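Local atomic coordinates of signal recognition particle receptor FtsY (Sulfolobus acidocaldarius, PDB entry 5L3S), a protein that is a receptor of the signal recognition particle system, pairing a helical bundle domain with an SRP54-type P-loop nucleotide-binding domain. Residues 88-93 with 214-219; 21-26 with 50-55. One frame throughout, in Å; residues are numbered along the deposited sequence.

Contact 1 (88-93 with 214-219)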
# COMPACT_ATOMS: atom_id res chain seq x y z
N THR B 88 -7.38 14.84 21.59
CA THR B 88 -8.76 14.61 21.99
C THR B 88 -9.47 13.68 21.00
O THR B 88 -9.24 13.75 19.79
CB THR B 88 -9.54 15.93 22.09
OG1 THR B 88 -8.84 16.84 22.95
CG2 THR B 88 -10.94 15.70 22.65
N ASP B 89 -10.32 12.80 21.53
CA ASP B 89 -11.11 11.90 20.70
C ASP B 89 -11.94 12.70 19.69
O ASP B 89 -12.51 13.73 20.04
CB ASP B 89 -12.02 11.06 21.59
CG ASP B 89 -12.95 10.17 20.80
OD1 ASP B 89 -12.47 9.19 20.20
OD2 ASP B 89 -14.17 10.45 20.78
N LEU B 90 -12.02 12.20 18.46
CA LEU B 90 -12.64 12.96 17.37
C LEU B 90 -14.12 13.23 17.60
O LEU B 90 -14.61 14.31 17.27
CB LEU B 90 -12.44 12.25 16.03
CG LEU B 90 -13.10 12.94 14.83
CD1 LEU B 90 -12.55 14.35 14.65
CD2 LEU B 90 -12.90 12.12 13.57
N ILE B 91 -14.82 12.25 18.13
CA ILE B 91 -16.24 12.43 18.39
C ILE B 91 -16.45 13.50 19.46
O ILE B 91 -17.34 14.34 19.33
CB ILE B 91 -16.92 11.10 18.76
CG1 ILE B 91 -16.92 10.17 17.54
CG2 ILE B 91 -18.35 11.33 19.24
CD1 ILE B 91 -16.94 8.71 17.90
N GLU B 92 -15.61 13.48 20.49
CA GLU B 92 -15.70 14.49 21.54
C GLU B 92 -15.37 15.87 20.95
O GLU B 92 -16.02 16.86 21.30
CB GLU B 92 -14.78 14.16 22.73
CG GLU B 92 -14.71 15.26 23.78
CD GLU B 92 -13.66 14.99 24.85
OE1 GLU B 92 -13.24 13.82 24.99
OE2 GLU B 92 -13.24 15.95 25.53
N LYS B 93 -14.40 15.91 20.04
CA LYS B 93 -14.04 17.13 19.31
C LYS B 93 -15.25 17.71 18.58
O LYS B 93 -15.54 18.90 18.68
CB LYS B 93 -12.96 16.86 18.27
CG LYS B 93 -11.51 16.96 18.73
CD LYS B 93 -10.58 16.79 17.52
CE LYS B 93 -9.12 16.58 17.91
NZ LYS B 93 -8.47 17.85 18.34
N PRO B 214 -11.55 23.16 6.12
CA PRO B 214 -11.98 22.06 6.99
C PRO B 214 -11.57 22.24 8.44
O PRO B 214 -10.59 22.93 8.76
CB PRO B 214 -11.29 20.82 6.37
CG PRO B 214 -10.21 21.36 5.51
CD PRO B 214 -10.71 22.68 5.01
N ASP B 215 -12.37 21.66 9.33
CA ASP B 215 -12.08 21.71 10.75
C ASP B 215 -11.13 20.59 11.13
O ASP B 215 -10.47 20.65 12.16
CB ASP B 215 -13.37 21.61 11.56
CG ASP B 215 -14.33 22.74 11.24
OD1 ASP B 215 -14.13 23.84 11.79
OD2 ASP B 215 -15.26 22.53 10.44
N PHE B 216 -11.04 19.56 10.29
CA PHE B 216 -10.15 18.43 10.57
C PHE B 216 -9.68 17.87 9.25
O PHE B 216 -10.47 17.70 8.34
CB PHE B 216 -10.90 17.35 11.36
CG PHE B 216 -10.01 16.49 12.24
CD1 PHE B 216 -9.40 17.03 13.36
CD2 PHE B 216 -9.82 15.15 11.95
CE1 PHE B 216 -8.59 16.24 14.18
CE2 PHE B 216 -9.01 14.36 12.76
CZ PHE B 216 -8.39 14.91 13.88
N ARG B 217 -8.38 17.57 9.14
CA ARG B 217 -7.83 17.01 7.91
C ARG B 217 -7.19 15.66 8.21
O ARG B 217 -6.38 15.55 9.12
CB ARG B 217 -6.76 17.93 7.33
CG ARG B 217 -7.15 19.36 7.04
CD ARG B 217 -5.93 20.13 6.60
NE ARG B 217 -6.22 21.54 6.35
CZ ARG B 217 -5.35 22.40 5.84
NH1 ARG B 217 -4.13 22.02 5.52
NH2 ARG B 217 -5.72 23.67 5.65
N ILE B 218 -7.56 14.63 7.46
CA ILE B 218 -7.09 13.28 7.72
C ILE B 218 -6.35 12.71 6.52
O ILE B 218 -6.91 12.58 5.44
CB ILE B 218 -8.23 12.32 8.09
CG1 ILE B 218 -8.99 12.84 9.32
CG2 ILE B 218 -7.69 10.91 8.35
CD1 ILE B 218 -10.16 11.96 9.72
N LEU B 219 -5.08 12.37 6.73
CA LEU B 219 -4.30 11.67 5.73
C LEU B 219 -4.57 10.18 5.89
O LEU B 219 -4.55 9.65 7.00
CB LEU B 219 -2.81 11.95 5.93
CG LEU B 219 -1.86 11.09 5.08
CD1 LEU B 219 -2.04 11.36 3.60
CD2 LEU B 219 -0.39 11.29 5.54
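Phe216 reaches out from the start of strand 216-222 to the first turn of helix 90-96, where Leu90 and Lys93 receive its ring. Its CB leaves the strand toward the helix, and CG, set anti to the backbone N (chi1 -153°), carries the ring into place. From CG the ring slides beneath Leu90: CG lies 4.1 Å from Leu90 CD1, and the CD2 branch comes closer, Phe216 CD2 to Leu90 CD1 being 3.9 Å. That methyl sits almost exactly over the middle of the ring, 3.9 Å from Leu90 CD1 to the Phe216 centroid and 11° off the normal, a clear CH-pi contact. CE2 stays under the same methyl, while the edge formed by CD2 and CE2 looks at Ile218 CD1 in the ring plane. On the other branch, CD1 also lies below that methyl (Phe216 CD1 to Leu90 CD1 4.3 Å). CE1 meets Lys93, whose chain lies at about a right angle to the phenylalanine side chain and approaches the ring obliquely; Phe216 CE1 to Lys93 CE is 3.8 Å. Lys93 bends at its last torsion (chi4 -76°); CD and CE do the touching, and NZ lies farther from CE1. CZ, at the tip, is again under the leucine methyl, Phe216 CZ to Leu90 CD1 being 4.3 Å. Backbone bonds to Val103 and Ile105 tie Phe216 to strand 102-107, and its side chain also touches Phe102, which places the contact at the beginning of two neighbouring parallel strands of the P-loop NTPase sheet. Between the helix and strand 216-222 the attraction is thus dispersion and CH-pi: it depends on close fit, not on the alignment of donors with acceptors, and at Lys93 the apolar surface gives way to a partly exposed ammonium-bearing chain.

Contact 2 (21-26 with 50-55); sequences DDLNDV and DLKNNL
Leu23 points straight across from helix 20-36 at the backbone of helix 41-55, whereas Lys52 runs alongside and Leu55, buried like Leu23, presents the root of its side chain. The touching is done by one methyl. The extended second torsion of Leu23 (chi2 -177°) pushes CD1 outward into the crook between Lys52 and Leu55. There Leu23 CD1 lies 4.0 Å from Lys52 CA and 4.1 Å from Leu55 CB; the base of the lysine chain flanks it too, Lys52 CG to Leu23 CD1 being 4.2 Å. Thus a single methyl rests on main-chain and beta-carbon atoms of the facing turn. The two helices form an antiparallel pair, their local axes 10.7 Å apart at closest approach and 151° between directions, as consecutive members of the helical bundle, the N domain of SRP-type receptors. Helix 66-85 packs against the same pair: Val70 touches both Leu23 and Val26, and Thr73 meets Leu51. Ile18 and Ile56 add further apolar contacts to Leu23. Beyond CG, Lys52 turns at its third torsion (chi3 -59°) and heads toward the 20-36 helix, where NZ makes a salt bridge with Glu20. Asn24 starts out pointing away from helix 41-55, yet its amide swings back, bringing OD1 to 4.3 Å from Lys52 NZ, too long for a bond but probably a mild electrostatic complement to the ammonium.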
# COMPACT_ATOMS: atom_id res chain seq x y z
N ASP B 21 28.48 -3.69 25.56
CA ASP B 21 28.67 -5.11 25.27
C ASP B 21 27.51 -5.99 25.77
O ASP B 21 27.21 -7.02 25.18
CB ASP B 21 30.00 -5.59 25.86
CG ASP B 21 30.22 -7.08 25.69
OD1 ASP B 21 30.12 -7.81 26.70
OD2 ASP B 21 30.49 -7.51 24.55
N ASP B 22 26.88 -5.57 26.87
CA ASP B 22 25.72 -6.28 27.40
C ASP B 22 24.51 -6.17 26.45
O ASP B 22 23.63 -7.02 26.48
CB ASP B 22 25.32 -5.71 28.76
CG ASP B 22 26.41 -5.89 29.82
OD1 ASP B 22 26.95 -7.01 29.94
OD2 ASP B 22 26.73 -4.91 30.52
N LEU B 23 24.49 -5.11 25.64
CA LEU B 23 23.28 -4.75 24.88
C LEU B 23 23.28 -5.21 23.43
O LEU B 23 22.23 -5.26 22.78
CB LEU B 23 23.10 -3.23 24.90
CG LEU B 23 22.92 -2.55 26.26
CD1 LEU B 23 22.67 -1.07 26.08
CD2 LEU B 23 21.79 -3.19 27.03
N ASN B 24 24.46 -5.53 22.90
CA ASN B 24 24.62 -5.79 21.48
C ASN B 24 23.69 -6.84 20.86
O ASN B 24 23.01 -6.57 19.87
CB ASN B 24 26.08 -6.11 21.15
CG ASN B 24 26.97 -4.89 21.28
OD1 ASN B 24 26.50 -3.76 21.16
ND2 ASN B 24 28.26 -5.12 21.50
N ASP B 25 23.66 -8.04 21.44
CA ASP B 25 22.82 -9.11 20.91
C ASP B 25 21.34 -8.77 20.90
O ASP B 25 20.64 -9.00 19.92
CB ASP B 25 23.03 -10.40 21.69
CG ASP B 25 24.36 -11.04 21.40
OD1 ASP B 25 24.97 -10.68 20.37
OD2 ASP B 25 24.79 -11.90 22.19
N VAL B 26 20.85 -8.22 22.01
CA VAL B 26 19.42 -7.94 22.10
C VAL B 26 19.02 -6.74 21.22
O VAL B 26 17.91 -6.71 20.67
CB VAL B 26 18.96 -7.75 23.57
CG1 VAL B 26 19.61 -6.53 24.19
CG2 VAL B 26 17.44 -7.65 23.63
N ASP B 50 18.67 5.65 20.89
CA ASP B 50 18.09 6.27 22.09
C ASP B 50 18.10 5.25 23.23
O ASP B 50 18.47 5.56 24.36
CB ASP B 50 16.63 6.70 21.84
CG ASP B 50 16.51 7.96 20.99
OD1 ASP B 50 17.53 8.67 20.83
OD2 ASP B 50 15.39 8.25 20.51
N LEU B 51 17.69 4.03 22.90
CA LEU B 51 17.58 2.94 23.85
C LEU B 51 18.93 2.60 24.48
O LEU B 51 19.06 2.55 25.71
CB LEU B 51 16.97 1.72 23.14
CG LEU B 51 16.81 0.45 23.98
CD1 LEU B 51 15.93 0.72 25.20
CD2 LEU B 51 16.25 -0.68 23.11
N LYS B 52 19.94 2.38 23.64
CA LYS B 52 21.30 2.11 24.12
C LYS B 52 21.81 3.21 25.05
O LYS B 52 22.35 2.94 26.13
CB LYS B 52 22.24 1.94 22.93
CG LYS B 52 23.71 1.86 23.31
CD LYS B 52 24.60 1.73 22.08
CE LYS B 52 24.25 0.50 21.26
NZ LYS B 52 25.27 0.22 20.21
N ASN B 53 21.63 4.46 24.63
CA ASN B 53 22.10 5.59 25.42
C ASN B 53 21.39 5.75 26.75
O ASN B 53 21.99 6.18 27.74
CB ASN B 53 22.00 6.88 24.63
CG ASN B 53 22.98 6.94 23.50
OD1 ASN B 53 24.12 6.50 23.65
ND2 ASN B 53 22.56 7.47 22.36
N ASN B 54 20.11 5.40 26.79
CA ASN B 54 19.38 5.45 28.04
C ASN B 54 19.88 4.39 29.02
O ASN B 54 19.81 4.57 30.22
CB ASN B 54 17.88 5.26 27.81
CG ASN B 54 17.08 5.37 29.09
OD1 ASN B 54 16.88 4.39 29.80
ND2 ASN B 54 16.62 6.58 29.39
N LEU B 55 20.39 3.28 28.49
CA LEU B 55 20.73 2.15 29.35
C LEU B 55 22.21 2.05 29.74
O LEU B 55 22.53 1.51 30.80
CB LEU B 55 20.23 0.84 28.74
CG LEU B 55 18.70 0.72 28.72
CD1 LEU B 55 18.25 -0.48 27.92
CD2 LEU B 55 18.15 0.67 30.14

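Contact 2 comes first along the chain, and both its segments precede those of contact 1. Their centres are 38 Å apart, their nearest atoms about 22 Å, and they lie on opposite sides of the chain's centre. They share no helix or strand. Contact 2 joins two helices that are neighbours in sequence, separated by a short turn, inside the helical bundle; contact 1 instead joins helix 90-96 to a strand more than a hundred residues later, in the P-loop domain. Helix 66-85, which packs against contact 2, leads in sequence toward 88-93. One contact thus lies within a hairpin of two helices, the other attaches helix 90-96 to strand 216-222 of the nucleotide-binding domain's sheet.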